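Long-range contacts in 5' nucleotidase family protein (Staphylococcus aureus subsp. aureus, PDB 4Q7F), which belongs to the 5'-nucleotidase family, pairing a metal-binding calcineurin-like phosphoesterase domain with a C-terminal 5'-nucleotidase domain: residues I20-Y31 with G265-L276; Q251-I262 with S285-P293. All coordinates share one frame; numbering follows the deposited sequence.

Contact 1 (I20-Y31 with G265-L276); sequences IAFYVVSDVHGY and GTRGTTVGRVVL. With MN (manganese (II) ion), chain C.
The carbonyl oxygen of Asp27 is gripped by two donors from 265-276. Thr266 OG1 reaches Asp27 O at 2.7 Å, in the carbonyl plane, while the backbone N of Arg267 bonds to the same oxygen at 2.9 Å from 34° outside that plane. The threonine hydroxyl gets there because it stands anti to its own backbone N (chi1 -177°), and it also lies at the edge of the His29 ring. The loop that supplies these donors thus holds the backbone between the two metal ligands: Asp27 OD2 binds the manganese ion at 2.2 Å and His29 NE2 at 2.3 Å, with Asp72 and His249 completing the protein ligands. Next to Thr266, Arg267 lays its extended side chain along Tyr31, two residues after His29. Its CD sits over the centre of one ring face, and the guanidinium stacks nearly flat on the tyrosine, planes 16° apart, with OH over the guanidinium centre.

Behind the metal-binding loop the chains run as antiparallel strands. Six backbone bonds link Ile20 with Leu276, Phe22 with Val274 and Val24 with Gly272. On one face Ile20 CG2 packs on Leu276 CB at 3.8 Å; on the other, Tyr23 CE1 meets Arg273 CD at 3.6 Å, and Tyr23 OH hydrogen-bonds and Arg273 NH1 forms a salt bridge to Asp58. Where the strands part, waters take over. One joins Ser26 N to Thr270 O, another Ser26 O to Gly268 N, and a third donates to both Asp27 OD1 and Gly265 O. Ser26 OG donates to Asp27 OD1 too, at 2.6 Å. A strand ending in an Asp-x-His metal loop, with both residues on one metal, is the hallmark of the calcineurin-like phosphoesterase fold and its two-metal site.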
loop_
_atom_site.group_PDB
_atom_site.type_symbol
_atom_site.label_atom_id
_atom_site.label_comp_id
_atom_site.label_asym_id
_atom_site.label_seq_id
_atom_site.Cartn_x
_atom_site.Cartn_y
_atom_site.Cartn_z
ATOM N N ILE A 20 28.525 -1.466 -13.755
ATOM C CA ILE A 20 27.293 -2.205 -13.732
ATOM C C ILE A 20 26.224 -1.360 -13.107
ATOM O O ILE A 20 26.416 -0.757 -12.031
ATOM C CB ILE A 20 27.454 -3.547 -12.978
ATOM C CG1 ILE A 20 26.116 -4.305 -12.931
ATOM C CG2 ILE A 20 28.026 -3.315 -11.581
ATOM C CD1 ILE A 20 26.186 -5.629 -12.204
ATOM N N ALA A 21 25.086 -1.300 -13.782
ATOM C CA ALA A 21 23.984 -0.503 -13.276
ATOM C C ALA A 21 22.835 -1.352 -12.809
ATOM O O ALA A 21 22.463 -2.340 -13.459
ATOM C CB ALA A 21 23.508 0.482 -14.341
ATOM N N PHE A 22 22.271 -0.933 -11.674
ATOM C CA PHE A 22 21.119 -1.553 -11.075
ATOM C C PHE A 22 19.942 -0.617 -11.165
ATOM O O PHE A 22 19.998 0.490 -10.666
ATOM C CB PHE A 22 21.382 -1.872 -9.603
ATOM C CG PHE A 22 22.370 -2.972 -9.387
ATOM C CD1 PHE A 22 23.720 -2.697 -9.283
ATOM C CD2 PHE A 22 21.944 -4.292 -9.263
ATOM C CE1 PHE A 22 24.630 -3.711 -9.060
ATOM C CE2 PHE A 22 22.846 -5.307 -9.041
ATOM C CZ PHE A 22 24.194 -5.023 -8.950
ATOM N N TYR A 23 18.888 -1.070 -11.834
ATOM C CA TYR A 23 17.653 -0.314 -11.989
ATOM C C TYR A 23 16.538 -0.967 -11.193
ATOM O O TYR A 23 16.312 -2.188 -11.286
ATOM C CB TYR A 23 17.216 -0.318 -13.454
ATOM C CG TYR A 23 18.148 0.402 -14.350
ATOM C CD1 TYR A 23 18.025 1.779 -14.529
ATOM C CD2 TYR A 23 19.168 -0.275 -15.032
ATOM C CE1 TYR A 23 18.874 2.468 -15.348
ATOM C CE2 TYR A 23 20.020 0.404 -15.872
ATOM C CZ TYR A 23 19.869 1.774 -16.022
ATOM O OH TYR A 23 20.699 2.467 -16.819
ATOM N N VAL A 24 15.788 -0.159 -10.467
ATOM C CA VAL A 24 14.725 -0.702 -9.682
ATOM C C VAL A 24 13.459 0.127 -9.749
ATOM O O VAL A 24 13.510 1.351 -9.761
ATOM C CB VAL A 24 15.159 -0.906 -8.196
ATOM C CG1 VAL A 24 15.780 0.359 -7.623
ATOM C CG2 VAL A 24 13.975 -1.366 -7.335
ATOM N N VAL A 25 12.338 -0.585 -9.873
ATOM C CA VAL A 25 11.006 -0.012 -9.738
ATOM C C VAL A 25 10.440 -0.669 -8.484
ATOM O O VAL A 25 10.814 -1.812 -8.119
ATOM C CB VAL A 25 10.086 -0.231 -10.955
ATOM C CG1 VAL A 25 10.567 0.608 -12.118
ATOM C CG2 VAL A 25 9.996 -1.699 -11.355
ATOM N N SER A 26 9.583 0.057 -7.782
ATOM C CA SER A 26 8.968 -0.473 -6.575
ATOM C C SER A 26 7.571 0.074 -6.470
ATOM O O SER A 26 7.292 1.187 -6.937
ATOM C CB SER A 26 9.759 -0.079 -5.317
ATOM O OG SER A 26 9.266 -0.734 -4.153
ATOM N N ASP A 27 6.690 -0.721 -5.875
ATOM C CA ASP A 27 5.309 -0.320 -5.672
ATOM C C ASP A 27 4.649 0.202 -6.953
ATOM O O ASP A 27 4.024 1.257 -6.976
ATOM C CB ASP A 27 5.240 0.694 -4.516
ATOM C CG ASP A 27 5.845 0.148 -3.210
ATOM O OD1 ASP A 27 7.090 0.151 -3.029
ATOM O OD2 ASP A 27 5.067 -0.201 -2.292
ATOM N N VAL A 28 4.841 -0.546 -8.043
ATOM C CA VAL A 28 4.240 -0.217 -9.314
ATOM C C VAL A 28 2.720 -0.299 -9.198
ATOM O O VAL A 28 1.979 0.504 -9.816
ATOM C CB VAL A 28 4.773 -1.122 -10.411
ATOM C CG1 VAL A 28 4.083 -0.792 -11.730
ATOM C CG2 VAL A 28 6.274 -0.900 -10.494
ATOM N N HIS A 29 2.284 -1.264 -8.385
ATOM C CA HIS A 29 0.891 -1.439 -8.005
ATOM C C HIS A 29 -0.085 -1.656 -9.139
ATOM O O HIS A 29 -1.237 -1.233 -9.064
ATOM C CB HIS A 29 0.433 -0.274 -7.113
ATOM C CG HIS A 29 0.791 -0.439 -5.669
ATOM N ND1 HIS A 29 0.239 -1.425 -4.887
ATOM C CD2 HIS A 29 1.586 0.289 -4.849
ATOM C CE1 HIS A 29 0.690 -1.313 -3.649
ATOM N NE2 HIS A 29 1.513 -0.284 -3.600
ATOM N N GLY A 30 0.396 -2.279 -10.215
ATOM C CA GLY A 30 -0.465 -2.589 -11.352
ATOM C C GLY A 30 -0.768 -1.391 -12.216
ATOM O O GLY A 30 -1.731 -1.430 -13.001
ATOM N N TYR A 31 0.010 -0.308 -12.046
ATOM C CA TYR A 31 -0.080 0.860 -12.913
ATOM C C TYR A 31 0.917 0.631 -14.059
ATOM O O TYR A 31 2.092 0.973 -13.973
ATOM C CB TYR A 31 0.211 2.143 -12.170
ATOM C CG TYR A 31 -0.917 2.498 -11.235
ATOM C CD1 TYR A 31 -0.972 1.983 -9.959
ATOM C CD2 TYR A 31 -1.970 3.288 -11.668
ATOM C CE1 TYR A 31 -2.029 2.284 -9.102
ATOM C CE2 TYR A 31 -3.036 3.590 -10.826
ATOM C CZ TYR A 31 -3.054 3.073 -9.548
ATOM O OH TYR A 31 -4.102 3.353 -8.713
ATOM N N GLY A 265 9.828 5.594 -5.011
ATOM C CA GLY A 265 8.447 6.012 -5.104
ATOM C C GLY A 265 7.425 4.913 -5.398
ATOM O O GLY A 265 7.463 3.808 -4.817
ATOM N N THR A 266 6.497 5.232 -6.286
ATOM C CA THR A 266 5.410 4.330 -6.588
ATOM C C THR A 266 4.791 4.670 -7.929
ATOM O O THR A 266 4.913 5.793 -8.423
ATOM C CB THR A 266 4.303 4.450 -5.480
ATOM O OG1 THR A 266 3.241 3.504 -5.711
ATOM C CG2 THR A 266 3.723 5.872 -5.440
ATOM N N ARG A 267 4.094 3.698 -8.492
ATOM C CA ARG A 267 3.388 3.852 -9.775
ATOM C C ARG A 267 4.240 4.227 -10.992
ATOM O O ARG A 267 3.733 4.787 -11.983
ATOM C CB ARG A 267 2.227 4.822 -9.647
ATOM C CG ARG A 267 1.302 4.499 -8.515
ATOM C CD ARG A 267 0.074 5.378 -8.546
ATOM N NE ARG A 267 -0.826 5.037 -7.458
ATOM C CZ ARG A 267 -2.016 5.604 -7.256
ATOM N NH1 ARG A 267 -2.460 6.562 -8.057
ATOM N NH2 ARG A 267 -2.754 5.220 -6.237
ATOM N N GLY A 268 5.532 3.926 -10.913
ATOM C CA GLY A 268 6.448 4.167 -12.032
ATOM C C GLY A 268 6.664 5.628 -12.425
ATOM O O GLY A 268 6.808 5.909 -13.567
ATOM N N THR A 269 6.635 6.551 -11.462
ATOM C CA THR A 269 6.896 7.952 -11.747
ATOM C C THR A 269 8.402 8.193 -11.681
ATOM O O THR A 269 8.894 9.208 -12.177
ATOM C CB THR A 269 6.206 8.882 -10.737
ATOM O OG1 THR A 269 6.667 8.567 -9.429
ATOM C CG2 THR A 269 4.706 8.695 -10.777
ATOM N N THR A 270 9.127 7.252 -11.059
ATOM C CA THR A 270 10.595 7.325 -10.963
ATOM C C THR A 270 11.182 5.900 -11.053
ATOM O O THR A 270 10.448 4.908 -10.988
ATOM C CB THR A 270 11.080 8.033 -9.669
ATOM O OG1 THR A 270 10.612 7.323 -8.524
ATOM C CG2 THR A 270 10.543 9.454 -9.568
ATOM N N VAL A 271 12.482 5.836 -11.298
ATOM C CA VAL A 271 13.247 4.617 -11.400
ATOM C C VAL A 271 14.539 4.842 -10.629
ATOM O O VAL A 271 15.175 5.863 -10.829
ATOM C CB VAL A 271 13.646 4.340 -12.860
ATOM C CG1 VAL A 271 14.611 3.172 -12.916
ATOM C CG2 VAL A 271 12.415 4.085 -13.710
ATOM N N GLY A 272 14.914 3.915 -9.748
ATOM C CA GLY A 272 16.153 4.040 -8.989
ATOM C C GLY A 272 17.279 3.472 -9.825
ATOM O O GLY A 272 17.103 2.431 -10.459
ATOM N N ARG A 273 18.417 4.165 -9.854
ATOM C CA ARG A 273 19.591 3.679 -10.600
ATOM C C ARG A 273 20.808 3.786 -9.702
ATOM O O ARG A 273 21.096 4.855 -9.175
ATOM C CB ARG A 273 19.843 4.467 -11.875
ATOM C CG ARG A 273 20.989 3.903 -12.712
ATOM C CD ARG A 273 21.298 4.778 -13.909
ATOM N NE ARG A 273 21.999 6.018 -13.543
ATOM C CZ ARG A 273 22.130 7.075 -14.342
ATOM N NH1 ARG A 273 21.603 7.080 -15.560
ATOM N NH2 ARG A 273 22.808 8.137 -13.936
ATOM N N VAL A 274 21.481 2.660 -9.491
ATOM C CA VAL A 274 22.700 2.638 -8.715
ATOM C C VAL A 274 23.755 2.057 -9.620
ATOM O O VAL A 274 23.549 0.987 -10.180
ATOM C CB VAL A 274 22.556 1.789 -7.452
ATOM C CG1 VAL A 274 23.891 1.675 -6.732
ATOM C CG2 VAL A 274 21.511 2.417 -6.533
ATOM N N VAL A 275 24.871 2.770 -9.773
ATOM C CA VAL A 275 25.954 2.328 -10.611
ATOM C C VAL A 275 27.173 2.023 -9.765
ATOM O O VAL A 275 27.555 2.794 -8.862
ATOM C CB VAL A 275 26.360 3.393 -11.658
ATOM C CG1 VAL A 275 27.484 2.872 -12.549
ATOM C CG2 VAL A 275 25.163 3.814 -12.493
ATOM N N LEU A 276 27.774 0.880 -10.052
ATOM C CA LEU A 276 28.995 0.491 -9.402
ATOM C C LEU A 276 30.060 0.450 -10.492
ATOM O O LEU A 276 29.751 0.089 -11.635
ATOM C CB LEU A 276 28.852 -0.873 -8.755
ATOM C CG LEU A 276 27.767 -1.163 -7.743
ATOM C CD1 LEU A 276 28.062 -2.541 -7.162
ATOM C CD2 LEU A 276 27.662 -0.128 -6.627
HETATM MN MN MN C . 2.921 -0.137 -1.837
HETATM O O HOH W 1 9.866 3.038 -9.014
HETATM O O HOH W 2 7.046 2.457 -9.129
HETATM O O HOH W 3 8.226 2.717 -2.434
HETATM O O HOH W 4 2.941 -0.104 0.426
HETATM O O HOH W 5 0.749 0.290 -0.808
#

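Contact 2 (Q251-I262 with S285-P293); sequences QIAERFKQTAVI and SVESCELLP
This is side-chain packing between two sheets, with no clear hydrogen bond across it: the hairpin 251-262, at the border of one sheet, lies against the outermost strand 285-293 of the other. Cys289 is at the middle. With SG anti to its backbone N (chi1 169°), the sulfur points in among the hairpin residues, 3.5 Å from Ile262 CD1 and 3.4 Å from Val261 O, while its CB rests on Ala260 CB at 3.8 Å. To one side of it, Leu291 lies against the first hairpin strand: CD1 touches Gln251 CB at 3.5 Å, CG packs on Ala253 CB, and CD2 approaches Ile252 O. Ala253 CB also sits against the backbone of Glu290, 3.5 Å from its CA. To the other side, Val286 packs CG1 on Ala260 CB, with CG2 near Gln258 O. In the one of two Arg255 conformers described here, CG1 also lies over a guanidinium face, toward its rim, and the two side chains run past each other in opposite senses. A classic beta bulge at Glu287 and Ser288, both facing Val275, interrupts the strand between Val286 and Cys289. Helix 229-236 packs on Phe256, Thr259 and Val261 of the hairpin, while strand 270-278 flanks 285-293 within its sheet.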
loop_
_atom_site.group_PDB
_atom_site.type_symbol
_atom_site.label_atom_id
_atom_site.label_comp_id
_atom_site.label_asym_id
_atom_site.label_seq_id
_atom_site.Cartn_x
_atom_site.Cartn_y
_atom_site.Cartn_z
ATOM N N GLN A 251 10.556 8.936 -2.060
ATOM C CA GLN A 251 11.571 9.118 -3.090
ATOM C C GLN A 251 12.888 9.444 -2.417
ATOM O O GLN A 251 13.096 10.560 -1.913
ATOM C CB GLN A 251 11.127 10.166 -4.099
ATOM C CG GLN A 251 9.823 9.725 -4.749
ATOM C CD GLN A 251 9.484 10.468 -6.004
ATOM O OE1 GLN A 251 10.105 11.471 -6.334
ATOM N NE2 GLN A 251 8.484 9.968 -6.727
ATOM N N ILE A 252 13.745 8.430 -2.362
ATOM C CA ILE A 252 15.019 8.520 -1.680
ATOM C C ILE A 252 16.129 7.976 -2.549
ATOM O O ILE A 252 15.954 6.945 -3.180
ATOM C CB ILE A 252 14.972 7.678 -0.382
ATOM C CG1 ILE A 252 13.956 8.290 0.591
ATOM C CG2 ILE A 252 16.338 7.607 0.283
ATOM C CD1 ILE A 252 13.727 7.454 1.826
ATOM N N ALA A 253 17.257 8.681 -2.567
ATOM C CA ALA A 253 18.452 8.271 -3.294
ATOM C C ALA A 253 19.595 9.054 -2.693
ATOM O O ALA A 253 19.818 10.216 -3.048
ATOM C CB ALA A 253 18.342 8.563 -4.783
ATOM N N GLU A 254 20.315 8.415 -1.780
ATOM C CA GLU A 254 21.398 9.071 -1.080
ATOM C C GLU A 254 22.347 8.012 -0.560
ATOM O O GLU A 254 22.179 6.823 -0.843
ATOM C CB GLU A 254 20.812 9.907 0.062
ATOM C CG GLU A 254 20.142 9.099 1.157
ATOM C CD GLU A 254 19.341 9.969 2.116
ATOM O OE1 GLU A 254 19.721 10.059 3.300
ATOM O OE2 GLU A 254 18.344 10.583 1.679
ATOM N N ARG A 255 23.339 8.447 0.205
ATOM C CA ARG A 255 24.342 7.553 0.750
ATOM C C ARG A 255 24.192 7.469 2.266
ATOM O O ARG A 255 23.917 8.477 2.913
ATOM C CB ARG A 255 25.742 8.099 0.411
ATOM C CG ARG A 255 25.877 8.623 -1.019
ATOM C CD ARG A 255 25.809 7.532 -2.076
ATOM N NE ARG A 255 27.120 6.937 -2.324
ATOM C CZ ARG A 255 27.992 7.385 -3.230
ATOM N NH1 ARG A 255 29.159 6.773 -3.373
ATOM N NH2 ARG A 255 27.705 8.441 -3.997
ATOM N N PHE A 256 24.330 6.264 2.820
ATOM C CA PHE A 256 24.325 6.072 4.281
ATOM C C PHE A 256 25.733 5.525 4.458
ATOM O O PHE A 256 25.996 4.362 4.136
ATOM C CB PHE A 256 23.291 5.072 4.789
ATOM C CG PHE A 256 23.269 4.945 6.302
ATOM C CD1 PHE A 256 24.190 4.143 6.963
ATOM C CD2 PHE A 256 22.332 5.632 7.058
ATOM C CE1 PHE A 256 24.184 4.030 8.344
ATOM C CE2 PHE A 256 22.306 5.516 8.443
ATOM C CZ PHE A 256 23.237 4.710 9.087
ATOM N N LYS A 257 26.638 6.368 4.939
ATOM C CA LYS A 257 28.046 6.009 5.034
ATOM C C LYS A 257 28.480 5.658 3.592
ATOM O O LYS A 257 28.372 6.519 2.716
ATOM C CB LYS A 257 28.289 4.912 6.079
ATOM C CG LYS A 257 27.992 5.407 7.491
ATOM C CD LYS A 257 28.272 4.375 8.563
ATOM C CE LYS A 257 27.972 4.967 9.931
ATOM N NZ LYS A 257 28.046 3.944 11.001
ATOM N N GLN A 258 28.912 4.431 3.310
ATOM C CA GLN A 258 29.305 4.078 1.918
ATOM C C GLN A 258 28.184 3.381 1.150
ATOM O O GLN A 258 28.302 3.128 -0.053
ATOM C CB GLN A 258 30.543 3.189 1.917
ATOM C CG GLN A 258 31.766 3.881 2.496
ATOM C CD GLN A 258 32.205 5.053 1.644
ATOM O OE1 GLN A 258 32.537 4.894 0.464
ATOM N NE2 GLN A 258 32.228 6.235 2.237
ATOM N N THR A 259 27.093 3.085 1.846
ATOM C CA THR A 259 25.976 2.368 1.245
ATOM C C THR A 259 25.117 3.249 0.331
ATOM O O THR A 259 24.781 4.368 0.693
ATOM C CB THR A 259 25.068 1.782 2.351
ATOM O OG1 THR A 259 25.843 0.952 3.229
ATOM C CG2 THR A 259 23.942 0.957 1.738
ATOM N N ALA A 260 24.783 2.744 -0.859
ATOM C CA ALA A 260 23.872 3.453 -1.740
ATOM C C ALA A 260 22.455 3.069 -1.293
ATOM O O ALA A 260 22.110 1.874 -1.263
ATOM C CB ALA A 260 24.094 3.068 -3.198
ATOM N N VAL A 261 21.648 4.074 -0.936
ATOM C CA VAL A 261 20.272 3.860 -0.461
ATOM C C VAL A 261 19.248 4.406 -1.459
ATOM O O VAL A 261 19.324 5.573 -1.878
ATOM C CB VAL A 261 20.046 4.539 0.894
ATOM C CG1 VAL A 261 18.665 4.197 1.431
ATOM C CG2 VAL A 261 21.150 4.149 1.871
ATOM N N ILE A 262 18.287 3.554 -1.817
ATOM C CA ILE A 262 17.247 3.876 -2.772
ATOM C C ILE A 262 15.823 3.515 -2.343
ATOM O O ILE A 262 15.570 2.432 -1.767
ATOM C CB ILE A 262 17.457 3.059 -4.064
ATOM C CG1 ILE A 262 18.684 3.538 -4.827
ATOM C CG2 ILE A 262 16.223 3.145 -4.961
ATOM C CD1 ILE A 262 18.486 4.829 -5.602
ATOM N N SER A 285 32.994 -0.216 -6.564
ATOM C CA SER A 285 32.565 0.729 -5.547
ATOM C C SER A 285 31.421 1.524 -6.133
ATOM O O SER A 285 31.257 1.601 -7.354
ATOM C CB SER A 285 33.688 1.677 -5.124
ATOM O OG SER A 285 33.946 2.641 -6.129
ATOM N N VAL A 286 30.635 2.121 -5.255
ATOM C CA VAL A 286 29.496 2.899 -5.669
ATOM C C VAL A 286 29.966 4.141 -6.406
ATOM O O VAL A 286 30.741 4.933 -5.874
ATOM C CB VAL A 286 28.640 3.353 -4.463
ATOM C CG1 VAL A 286 27.502 4.243 -4.935
ATOM C CG2 VAL A 286 28.106 2.160 -3.686
ATOM N N GLU A 287 29.484 4.307 -7.628
ATOM C CA GLU A 287 29.804 5.472 -8.421
ATOM C C GLU A 287 28.686 6.485 -8.278
ATOM O O GLU A 287 28.934 7.641 -7.982
ATOM C CB GLU A 287 29.997 5.080 -9.886
ATOM C CG GLU A 287 30.080 6.243 -10.854
ATOM C CD GLU A 287 30.444 5.807 -12.264
ATOM O OE1 GLU A 287 31.504 5.175 -12.434
ATOM O OE2 GLU A 287 29.693 6.133 -13.206
ATOM N N SER A 288 27.450 6.040 -8.473
ATOM C CA SER A 288 26.292 6.923 -8.384
ATOM C C SER A 288 25.052 6.206 -7.848
ATOM O O SER A 288 24.926 4.985 -7.942
ATOM C CB SER A 288 25.981 7.515 -9.766
ATOM O OG SER A 288 25.615 6.497 -10.676
ATOM N N CYS A 289 24.135 6.997 -7.299
ATOM C CA CYS A 289 22.883 6.505 -6.733
ATOM C C CYS A 289 21.838 7.627 -6.845
ATOM O O CYS A 289 21.921 8.639 -6.127
ATOM C CB CYS A 289 23.115 6.110 -5.281
ATOM S SG CYS A 289 21.610 5.783 -4.352
ATOM N N GLU A 290 20.849 7.448 -7.724
ATOM C CA GLU A 290 19.885 8.507 -7.967
ATOM C C GLU A 290 18.564 7.977 -8.465
ATOM O O GLU A 290 18.420 6.776 -8.703
ATOM C CB GLU A 290 20.472 9.469 -8.999
ATOM C CG GLU A 290 20.632 8.889 -10.396
ATOM C CD GLU A 290 21.676 9.623 -11.229
ATOM O OE1 GLU A 290 22.891 9.447 -10.966
ATOM O OE2 GLU A 290 21.281 10.343 -12.174
ATOM N N LEU A 291 17.591 8.875 -8.592
ATOM C CA LEU A 291 16.293 8.524 -9.137
ATOM C C LEU A 291 16.234 9.180 -10.472
ATOM O O LEU A 291 16.566 10.340 -10.596
ATOM C CB LEU A 291 15.129 9.054 -8.289
ATOM C CG LEU A 291 15.025 8.573 -6.846
ATOM C CD1 LEU A 291 13.769 9.185 -6.200
ATOM C CD2 LEU A 291 15.007 7.052 -6.743
ATOM N N LEU A 292 15.834 8.429 -11.483
ATOM C CA LEU A 292 15.691 8.956 -12.804
ATOM C C LEU A 292 14.226 9.322 -12.983
ATOM O O LEU A 292 13.360 8.506 -12.669
ATOM C CB LEU A 292 16.027 7.877 -13.817
ATOM C CG LEU A 292 17.398 7.235 -13.745
ATOM C CD1 LEU A 292 17.513 6.220 -14.872
ATOM C CD2 LEU A 292 18.513 8.268 -13.858
ATOM N N PRO A 293 13.930 10.547 -13.480
ATOM C CA PRO A 293 12.521 10.878 -13.684
ATOM C C PRO A 293 11.913 10.078 -14.832
ATOM O O PRO A 293 12.588 9.786 -15.818
ATOM C CB PRO A 293 12.544 12.386 -14.014
ATOM C CG PRO A 293 13.942 12.685 -14.445
ATOM C CD PRO A 293 14.832 11.678 -13.770
#

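Overall arrangement
The centres of the two contacts lie about 12 Å apart, and their segments alternate along the chain: 20-31, 251-262, 265-276, 285-293. Contact 1 joins neighbouring strands inside one mixed sheet, whereas contact 2 joins the border strand of that sheet to the hairpin of the second mixed sheet. Strand 270-278 connects them, pairing with 19-25 along one edge and with 284-293 along the other, where Val271 O and Leu292 N, and Val275 O and Glu287 N, are probably hydrogen-bonded. Val274 CG2 also packs on Ile262 CG1. The metal-binding loop after strand 19-25 lies at one end of contact 1; contact 2 continues the packing between the sheets farther from the centre of the chain, where it is only partly buried.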